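Local atomic coordinates of peroxinectin A (Dictyostelium discoideum, PDB entry 6ERC), a protein that uses hydrogen peroxide at a haem group to oxidise phenolic donors, and also shows iodide and thiocyanate peroxidase activity, as a secreted glycoprotein of a social amoeba. Residues L398-Q401 with R405-Q408; D443-E446 with G451-F454; Q408-I413 with R422-Y427. All blocks are in the same frame, centred on the assembly; numbering follows the deposited sequence.

Contact 1: residues L398-Q401 with R405-Q408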
loop_
_atom_site.group_PDB
_atom_site.type_symbol
_atom_site.label_atom_id
_atom_site.label_comp_id
_atom_site.label_asym_id
_atom_site.label_seq_id
_atom_site.Cartn_x
_atom_site.Cartn_y
_atom_site.Cartn_z
ATOM N N LEU A 398 10.890 -19.840 2.511
ATOM C CA LEU A 398 9.620 -19.262 2.937
ATOM C C LEU A 398 8.489 -20.274 2.802
ATOM O O LEU A 398 7.686 -20.452 3.725
ATOM C CB LEU A 398 9.320 -18.003 2.120
ATOM C CG LEU A 398 7.997 -17.294 2.415
ATOM C CD1 LEU A 398 7.936 -16.848 3.867
ATOM C CD2 LEU A 398 7.817 -16.110 1.484
ATOM N N ARG A 399 8.410 -20.949 1.652
ATOM C CA ARG A 399 7.357 -21.938 1.440
ATOM C C ARG A 399 7.372 -22.998 2.533
ATOM O O ARG A 399 6.325 -23.331 3.106
ATOM C CB ARG A 399 7.515 -22.579 0.060
ATOM C CG ARG A 399 7.132 -21.666 -1.094
ATOM C CD ARG A 399 7.303 -22.348 -2.445
ATOM N NE ARG A 399 6.445 -23.523 -2.592
ATOM C CZ ARG A 399 5.170 -23.488 -2.971
ATOM N NH1 ARG A 399 4.577 -22.333 -3.244
ATOM N NH2 ARG A 399 4.481 -24.616 -3.075
ATOM N N ARG A 400 8.553 -23.541 2.841
ATOM C CA ARG A 400 8.660 -24.536 3.903
ATOM C C ARG A 400 8.090 -23.996 5.210
ATOM O O ARG A 400 7.303 -24.669 5.886
ATOM C CB ARG A 400 10.120 -24.957 4.094
ATOM C CG ARG A 400 10.719 -25.772 2.948
ATOM C CD ARG A 400 12.095 -26.340 3.333
ATOM N NE ARG A 400 12.786 -26.986 2.214
ATOM C CZ ARG A 400 13.709 -26.408 1.445
ATOM N NH1 ARG A 400 14.079 -25.148 1.657
ATOM N NH2 ARG A 400 14.267 -27.094 0.454
ATOM N N GLN A 401 8.475 -22.773 5.580
ATOM C CA GLN A 401 8.036 -22.197 6.844
ATOM C C GLN A 401 6.577 -21.760 6.819
ATOM O O GLN A 401 6.028 -21.449 7.881
ATOM C CB GLN A 401 8.932 -21.015 7.214
ATOM C CG GLN A 401 10.375 -21.420 7.469
ATOM C CD GLN A 401 11.213 -20.300 8.049
ATOM O OE1 GLN A 401 11.042 -19.918 9.207
ATOM N NE2 GLN A 401 12.130 -19.769 7.249
ATOM N N ARG A 405 4.994 -27.028 0.112
ATOM C CA ARG A 405 6.052 -27.878 -0.415
ATOM C C ARG A 405 7.048 -27.043 -1.218
ATOM O O ARG A 405 6.643 -26.191 -2.013
ATOM C CB ARG A 405 5.470 -28.978 -1.302
ATOM C CG ARG A 405 4.895 -30.161 -0.537
ATOM C CD ARG A 405 4.490 -31.285 -1.480
ATOM N NE ARG A 405 4.462 -32.583 -0.811
ATOM C CZ ARG A 405 5.540 -33.319 -0.550
ATOM N NH1 ARG A 405 6.749 -32.885 -0.892
ATOM N NH2 ARG A 405 5.413 -34.492 0.060
ATOM N N PRO A 406 8.350 -27.261 -1.041
ATOM C CA PRO A 406 9.329 -26.505 -1.830
ATOM C C PRO A 406 9.392 -27.008 -3.263
ATOM O O PRO A 406 9.105 -28.171 -3.551
ATOM C CB PRO A 406 10.646 -26.759 -1.091
ATOM C CG PRO A 406 10.461 -28.099 -0.471
ATOM C CD PRO A 406 9.003 -28.206 -0.117
ATOM N N VAL A 407 9.766 -26.109 -4.168
ATOM C CA VAL A 407 9.903 -26.468 -5.574
ATOM C C VAL A 407 11.193 -27.252 -5.767
ATOM O O VAL A 407 12.163 -27.098 -5.016
ATOM C CB VAL A 407 9.872 -25.219 -6.477
ATOM C CG1 VAL A 407 8.542 -24.492 -6.343
ATOM C CG2 VAL A 407 11.040 -24.290 -6.164
ATOM N N GLN A 408 11.204 -28.106 -6.788
ATOM C CA GLN A 408 12.388 -28.876 -7.136
ATOM C C GLN A 408 13.084 -28.385 -8.395
ATOM O O GLN A 408 14.313 -28.449 -8.465
ATOM C CB GLN A 408 12.027 -30.357 -7.309
ATOM C CG GLN A 408 11.655 -31.058 -6.007
ATOM C CD GLN A 408 11.557 -32.568 -6.161
ATOM O OE1 GLN A 408 11.353 -33.081 -7.264
ATOM N NE2 GLN A 408 11.713 -33.288 -5.054
#
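Bent at its third torsion (chi3 62°), Arg-399 turns the side of its guanidinium toward the carbonyl oxygen of Arg-405, whereas Arg-400, one residue on in helix 395-401, runs straight from CG to NE and reaches Pro-406. The Arg-399 grip is side-on: NE lies 2.7 Å from Arg-405 O and NH2 lies 2.9 Å from the same oxygen, which sits at the edge of the guanidinium, in its plane. Neither bond is straight, the N-H...O angles being 150° at NE and 139° at NH2, as expected when two neighbouring N-H groups converge on one acceptor. NH2 approaches in the carbonyl plane, and NE is tilted out of it. CG1 of Val-407 closes in obliquely, 4.4 Å from Arg-399 NE.

Arg-400 makes a different contact. Its chain crosses the proline ring at about a right angle, with NE 3.7 Å from Pro-406 CG, and CB of the proline lies over one guanidinium face, offset toward the rim. Further along the loop, Val-407 N is hydrogen-bonded to Asn-396 OD1, a second tie to the same helix.

The buried Arg-399 also donates from NH2 to Gln-452 OE1. Two N-H groups on one carbonyl oxygen fix the orientation of the guanidinium plane and limit its rotation, and the positive charge probably polarises the Arg-405 peptide.

Contact 2: residues D443-E446 with G451-F454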
loop_
_atom_site.group_PDB
_atom_site.type_symbol
_atom_site.label_atom_id
_atom_site.label_comp_id
_atom_site.label_asym_id
_atom_site.label_seq_id
_atom_site.Cartn_x
_atom_site.Cartn_y
_atom_site.Cartn_z
ATOM N N ASP A 443 2.091 -19.175 -10.929
ATOM C CA ASP A 443 0.791 -19.092 -11.580
ATOM C C ASP A 443 -0.258 -18.621 -10.579
ATOM O O ASP A 443 -0.207 -18.964 -9.395
ATOM C CB ASP A 443 0.397 -20.454 -12.153
ATOM C CG ASP A 443 1.457 -21.026 -13.072
ATOM O OD1 ASP A 443 2.051 -20.251 -13.850
ATOM O OD2 ASP A 443 1.699 -22.249 -13.009
ATOM N N HIS A 444 -1.210 -17.827 -11.058
ATOM C CA HIS A 444 -2.250 -17.302 -10.183
ATOM C C HIS A 444 -3.172 -18.419 -9.708
ATOM O O HIS A 444 -3.561 -19.299 -10.480
ATOM C CB HIS A 444 -3.065 -16.232 -10.906
ATOM C CG HIS A 444 -2.277 -15.013 -11.269
ATOM N ND1 HIS A 444 -2.759 -14.040 -12.118
ATOM C CD2 HIS A 444 -1.040 -14.605 -10.895
ATOM C CE1 HIS A 444 -1.854 -13.088 -12.255
ATOM N NE2 HIS A 444 -0.801 -13.407 -11.523
ATOM N N MET A 445 -3.523 -18.376 -8.424
ATOM C CA MET A 445 -4.484 -19.322 -7.879
ATOM C C MET A 445 -5.824 -19.179 -8.592
ATOM O O MET A 445 -6.191 -18.097 -9.059
ATOM C CB MET A 445 -4.664 -19.090 -6.379
ATOM C CG MET A 445 -3.471 -19.501 -5.543
ATOM S SD MET A 445 -3.629 -21.174 -4.884
ATOM C CE MET A 445 -4.719 -20.886 -3.492
ATOM N N GLU A 446 -6.559 -20.287 -8.671
ATOM C CA GLU A 446 -7.855 -20.277 -9.339
ATOM C C GLU A 446 -8.762 -19.235 -8.699
ATOM O O GLU A 446 -8.982 -19.249 -7.484
ATOM C CB GLU A 446 -8.499 -21.662 -9.273
ATOM C CG GLU A 446 -9.813 -21.768 -10.039
ATOM C CD GLU A 446 -10.270 -23.204 -10.238
ATOM O OE1 GLU A 446 -9.590 -24.129 -9.742
ATOM O OE2 GLU A 446 -11.309 -23.411 -10.900
ATOM N N GLY A 451 -0.243 -15.679 -6.836
ATOM C CA GLY A 451 0.161 -17.061 -6.721
ATOM C C GLY A 451 -0.161 -17.642 -5.358
ATOM O O GLY A 451 -0.622 -16.962 -4.440
ATOM N N GLN A 452 0.101 -18.944 -5.232
ATOM C CA GLN A 452 -0.190 -19.649 -3.989
ATOM C C GLN A 452 0.527 -19.006 -2.809
ATOM O O GLN A 452 -0.069 -18.790 -1.749
ATOM C CB GLN A 452 0.212 -21.116 -4.125
ATOM C CG GLN A 452 -0.145 -21.975 -2.928
ATOM C CD GLN A 452 0.511 -23.337 -2.982
ATOM O OE1 GLN A 452 1.691 -23.458 -3.316
ATOM N NE2 GLN A 452 -0.253 -24.374 -2.658
ATOM N N THR A 453 1.813 -18.696 -2.972
ATOM C CA THR A 453 2.592 -18.168 -1.857
ATOM C C THR A 453 2.041 -16.824 -1.395
ATOM O O THR A 453 1.691 -16.649 -0.222
ATOM C CB THR A 453 4.061 -18.046 -2.260
ATOM O OG1 THR A 453 4.538 -19.322 -2.698
ATOM C CG2 THR A 453 4.902 -17.576 -1.083
ATOM N N PHE A 454 1.965 -15.853 -2.307
ATOM C CA PHE A 454 1.423 -14.548 -1.948
ATOM C C PHE A 454 -0.013 -14.669 -1.447
ATOM O O PHE A 454 -0.417 -13.961 -0.519
ATOM C CB PHE A 454 1.502 -13.602 -3.149
ATOM C CG PHE A 454 2.888 -13.070 -3.431
ATOM C CD1 PHE A 454 3.988 -13.511 -2.712
ATOM C CD2 PHE A 454 3.080 -12.111 -4.412
ATOM C CE1 PHE A 454 5.250 -13.007 -2.973
ATOM C CE2 PHE A 454 4.339 -11.608 -4.676
ATOM C CZ PHE A 454 5.424 -12.056 -3.955
HETATM O O HOH W 1 0.167 -20.515 -7.185
#
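This is a small surface contact, made of backbone, one water and a methionine, between Asp-443 to Met-445 in the loop after helix 435-441 and the first residues of helix 452-467. The closest approach between the two segments is at Gly-451, the residue at the N-cap position. Its CA lies 3.3 Å from Asp-443 O in a CA-H...O contact, bent to 144° at the hydrogen.

A water donates a hydrogen bond to the same carbonyl oxygen, Asp-443 O, at 2.7 Å. It also appears to accept from Gln-452 N, but the modelled separation of 2.5 Å between the water and that nitrogen is so short that the exact position of the water is doubtful. The direct separation from Asp-443 O to Gln-452 N is 4.2 Å.

Met-445 lies against this turn. With CG anti to the carbonyl carbon (chi1 -71°), that atom is set 3.6 Å from Gln-452 N, and the bend at chi2 (-95°) carries SD alongside the glutamine, 3.9 Å from Gln-452 CB. The two side chains cross obliquely, and the glutamine extends onward, its amide end held by Arg-399.

CB of His-444 points away from the helix start, and the imidazole is hydrogen-bonded through ND1 to Glu-66 OE2 and through NE2 to Ile-356 O, with a calcium ion about 8 Å from the side chain. The arrangement is that of a helix N-terminus with glycine as N-cap, here opening helix 452-467 of the animal haem peroxidase fold, with a loop carbonyl packed on the glycine CA.

Contact 3: residues Q408-I413 with R422-Y427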
loop_
_atom_site.group_PDB
_atom_site.type_symbol
_atom_site.label_atom_id
_atom_site.label_comp_id
_atom_site.label_asym_id
_atom_site.label_seq_id
_atom_site.Cartn_x
_atom_site.Cartn_y
_atom_site.Cartn_z
ATOM N N GLN A 408 11.204 -28.106 -6.788
ATOM C CA GLN A 408 12.388 -28.876 -7.136
ATOM C C GLN A 408 13.084 -28.385 -8.395
ATOM O O GLN A 408 14.313 -28.449 -8.465
ATOM C CB GLN A 408 12.027 -30.357 -7.309
ATOM C CG GLN A 408 11.655 -31.058 -6.007
ATOM C CD GLN A 408 11.557 -32.568 -6.161
ATOM O OE1 GLN A 408 11.353 -33.081 -7.264
ATOM N NE2 GLN A 408 11.713 -33.288 -5.054
ATOM N N THR A 409 12.342 -27.894 -9.384
ATOM C CA THR A 409 12.935 -27.364 -10.604
ATOM C C THR A 409 12.199 -26.097 -11.012
ATOM O O THR A 409 11.181 -25.722 -10.422
ATOM C CB THR A 409 12.911 -28.389 -11.749
ATOM O OG1 THR A 409 13.368 -27.770 -12.960
ATOM C CG2 THR A 409 11.512 -28.940 -11.966
ATOM N N TRP A 410 12.729 -25.439 -12.045
ATOM C CA TRP A 410 12.166 -24.163 -12.475
ATOM C C TRP A 410 10.742 -24.338 -12.980
ATOM O O TRP A 410 9.888 -23.467 -12.771
ATOM C CB TRP A 410 13.044 -23.539 -13.558
ATOM C CG TRP A 410 14.505 -23.525 -13.224
ATOM C CD1 TRP A 410 15.446 -24.428 -13.628
ATOM C CD2 TRP A 410 15.196 -22.561 -12.417
ATOM N NE1 TRP A 410 16.677 -24.088 -13.124
ATOM C CE2 TRP A 410 16.551 -22.946 -12.377
ATOM C CE3 TRP A 410 14.801 -21.413 -11.726
ATOM C CZ2 TRP A 410 17.512 -22.223 -11.673
ATOM C CZ3 TRP A 410 15.759 -20.698 -11.027
ATOM C CH2 TRP A 410 17.096 -21.105 -11.007
ATOM N N SER A 411 10.462 -25.462 -13.642
ATOM C CA SER A 411 9.132 -25.677 -14.197
ATOM C C SER A 411 8.074 -25.760 -13.106
ATOM O O SER A 411 6.901 -25.465 -13.360
ATOM C CB SER A 411 9.110 -26.948 -15.044
ATOM O OG SER A 411 9.335 -28.093 -14.245
ATOM N N ASP A 412 8.457 -26.162 -11.891
ATOM C CA ASP A 412 7.483 -26.214 -10.807
ATOM C C ASP A 412 6.923 -24.833 -10.499
ATOM O O ASP A 412 5.793 -24.716 -10.012
ATOM C CB ASP A 412 8.107 -26.817 -9.549
ATOM C CG ASP A 412 8.543 -28.254 -9.744
ATOM O OD1 ASP A 412 9.754 -28.524 -9.623
ATOM O OD2 ASP A 412 7.678 -29.112 -10.027
ATOM N N ILE A 413 7.690 -23.780 -10.781
ATOM C CA ILE A 413 7.225 -22.425 -10.508
ATOM C C ILE A 413 6.293 -21.940 -11.612
ATOM O O ILE A 413 5.279 -21.287 -11.339
ATOM C CB ILE A 413 8.428 -21.481 -10.327
ATOM C CG1 ILE A 413 9.329 -21.973 -9.192
ATOM C CG2 ILE A 413 7.951 -20.061 -10.032
ATOM C CD1 ILE A 413 10.680 -21.303 -9.157
ATOM N N ARG A 422 14.589 -16.318 -17.453
ATOM C CA ARG A 422 14.999 -15.176 -16.643
ATOM C C ARG A 422 15.361 -15.597 -15.225
ATOM O O ARG A 422 16.250 -14.998 -14.609
ATOM C CB ARG A 422 13.894 -14.119 -16.634
ATOM C CG ARG A 422 13.732 -13.419 -17.974
ATOM C CD ARG A 422 12.828 -12.200 -17.899
ATOM N NE ARG A 422 12.818 -11.478 -19.170
ATOM C CZ ARG A 422 12.530 -10.187 -19.309
ATOM N NH1 ARG A 422 12.225 -9.444 -18.256
ATOM N NH2 ARG A 422 12.559 -9.633 -20.513
ATOM N N LEU A 423 14.695 -16.622 -14.692
ATOM C CA LEU A 423 15.075 -17.143 -13.383
ATOM C C LEU A 423 16.419 -17.862 -13.445
ATOM O O LEU A 423 17.269 -17.670 -12.567
ATOM C CB LEU A 423 13.988 -18.080 -12.855
ATOM C CG LEU A 423 12.649 -17.438 -12.500
ATOM C CD1 LEU A 423 11.615 -18.514 -12.220
ATOM C CD2 LEU A 423 12.792 -16.510 -11.303
ATOM N N LYS A 424 16.625 -18.698 -14.469
ATOM C CA LYS A 424 17.921 -19.347 -14.646
ATOM C C LYS A 424 19.033 -18.317 -14.784
ATOM O O LYS A 424 20.132 -18.500 -14.246
ATOM C CB LYS A 424 17.899 -20.253 -15.879
ATOM C CG LYS A 424 16.997 -21.469 -15.768
ATOM C CD LYS A 424 16.911 -22.203 -17.101
ATOM C CE LYS A 424 15.792 -23.234 -17.109
ATOM N NZ LYS A 424 15.715 -23.963 -18.408
ATOM N N ASN A 425 18.767 -17.229 -15.509
ATOM C CA ASN A 425 19.776 -16.195 -15.709
ATOM C C ASN A 425 20.063 -15.440 -14.414
ATOM O O ASN A 425 21.212 -15.071 -14.147
ATOM C CB ASN A 425 19.312 -15.231 -16.801
ATOM C CG ASN A 425 20.408 -14.283 -17.258
ATOM O OD1 ASN A 425 21.468 -14.186 -16.635
ATOM N ND2 ASN A 425 20.152 -13.570 -18.351
ATOM N N ALA A 426 19.033 -15.200 -13.599
ATOM C CA ALA A 426 19.210 -14.413 -12.382
ATOM C C ALA A 426 19.772 -15.249 -11.240
ATOM O O ALA A 426 20.619 -14.769 -10.478
ATOM C CB ALA A 426 17.877 -13.785 -11.964
ATOM N N TYR A 427 19.312 -16.488 -11.100
ATOM C CA TYR A 427 19.730 -17.363 -10.017
ATOM C C TYR A 427 20.273 -18.667 -10.585
ATOM O O TYR A 427 19.839 -19.131 -11.643
ATOM C CB TYR A 427 18.565 -17.666 -9.069
ATOM C CG TYR A 427 17.839 -16.437 -8.584
ATOM C CD1 TYR A 427 18.293 -15.729 -7.482
ATOM C CD2 TYR A 427 16.697 -15.988 -9.226
ATOM C CE1 TYR A 427 17.631 -14.606 -7.034
ATOM C CE2 TYR A 427 16.026 -14.867 -8.786
ATOM C CZ TYR A 427 16.496 -14.180 -7.690
ATOM O OH TYR A 427 15.832 -13.062 -7.250
#
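Trp-410 is the bump of this contact, a broad indole laid against the last turn of helix 417-426, where Leu-423, Lys-424 and Tyr-427 form the hollow. Lys-424 fits over one ring face: its CG stands 3.7 Å from the centroid of the five-membered ring, only 11° off the normal, a CH-pi contact. The lysine chain is extended beyond CG and runs aslant over the indole, bringing CE 3.7 Å from Trp-410 CD1.

The six-membered ring slots against Leu-423, whose CB meets Trp-410 CE3 obliquely at 3.6 Å as the two side chains slide past each other in opposite directions. At the far end of the indole, CH2 nestles 3.4 Å from the carbonyl oxygen of Tyr-427, the first residue past the helix. Beside this, Ile-413 CD1 touches Leu-423 CD1 at 4.2 Å, and Ile-433 packs on both Trp-410 and Ile-413.

At the start of the weakly bonded helix 410-413, Asp-412 OD1 accepts from Thr-409 N at 2.7 Å, nearly along its C-O axis, and from Gln-408 N at 3.2 Å, from above the carboxylate plane. Across the contact itself there is no hydrogen bond, so shape, apolar packing and the lysine methylenes over the indole join the two helices.

How the contacts relate
Contacts 1 and 2 lie at the surface, whereas contact 3 is largely buried and farthest from the centre of the chain, its centre about 28 Å away. Their chemistry also differs: charged side-on bonding in contact 1, a carbonyl on a glycine CA with a water nearby in contact 2, and apolar and CH-pi packing in contact 3. Contacts 1 and 3 follow each other along the chain and share Gln-408; Val-407 packs on Asp-412 and Ile-413, leading from helix 395-401 to helix 410-413. Contact 2 joins contact 1 in space through the Arg-399 guanidinium, but it meets contact 3 only loosely, near Asp-443 and Ile-413.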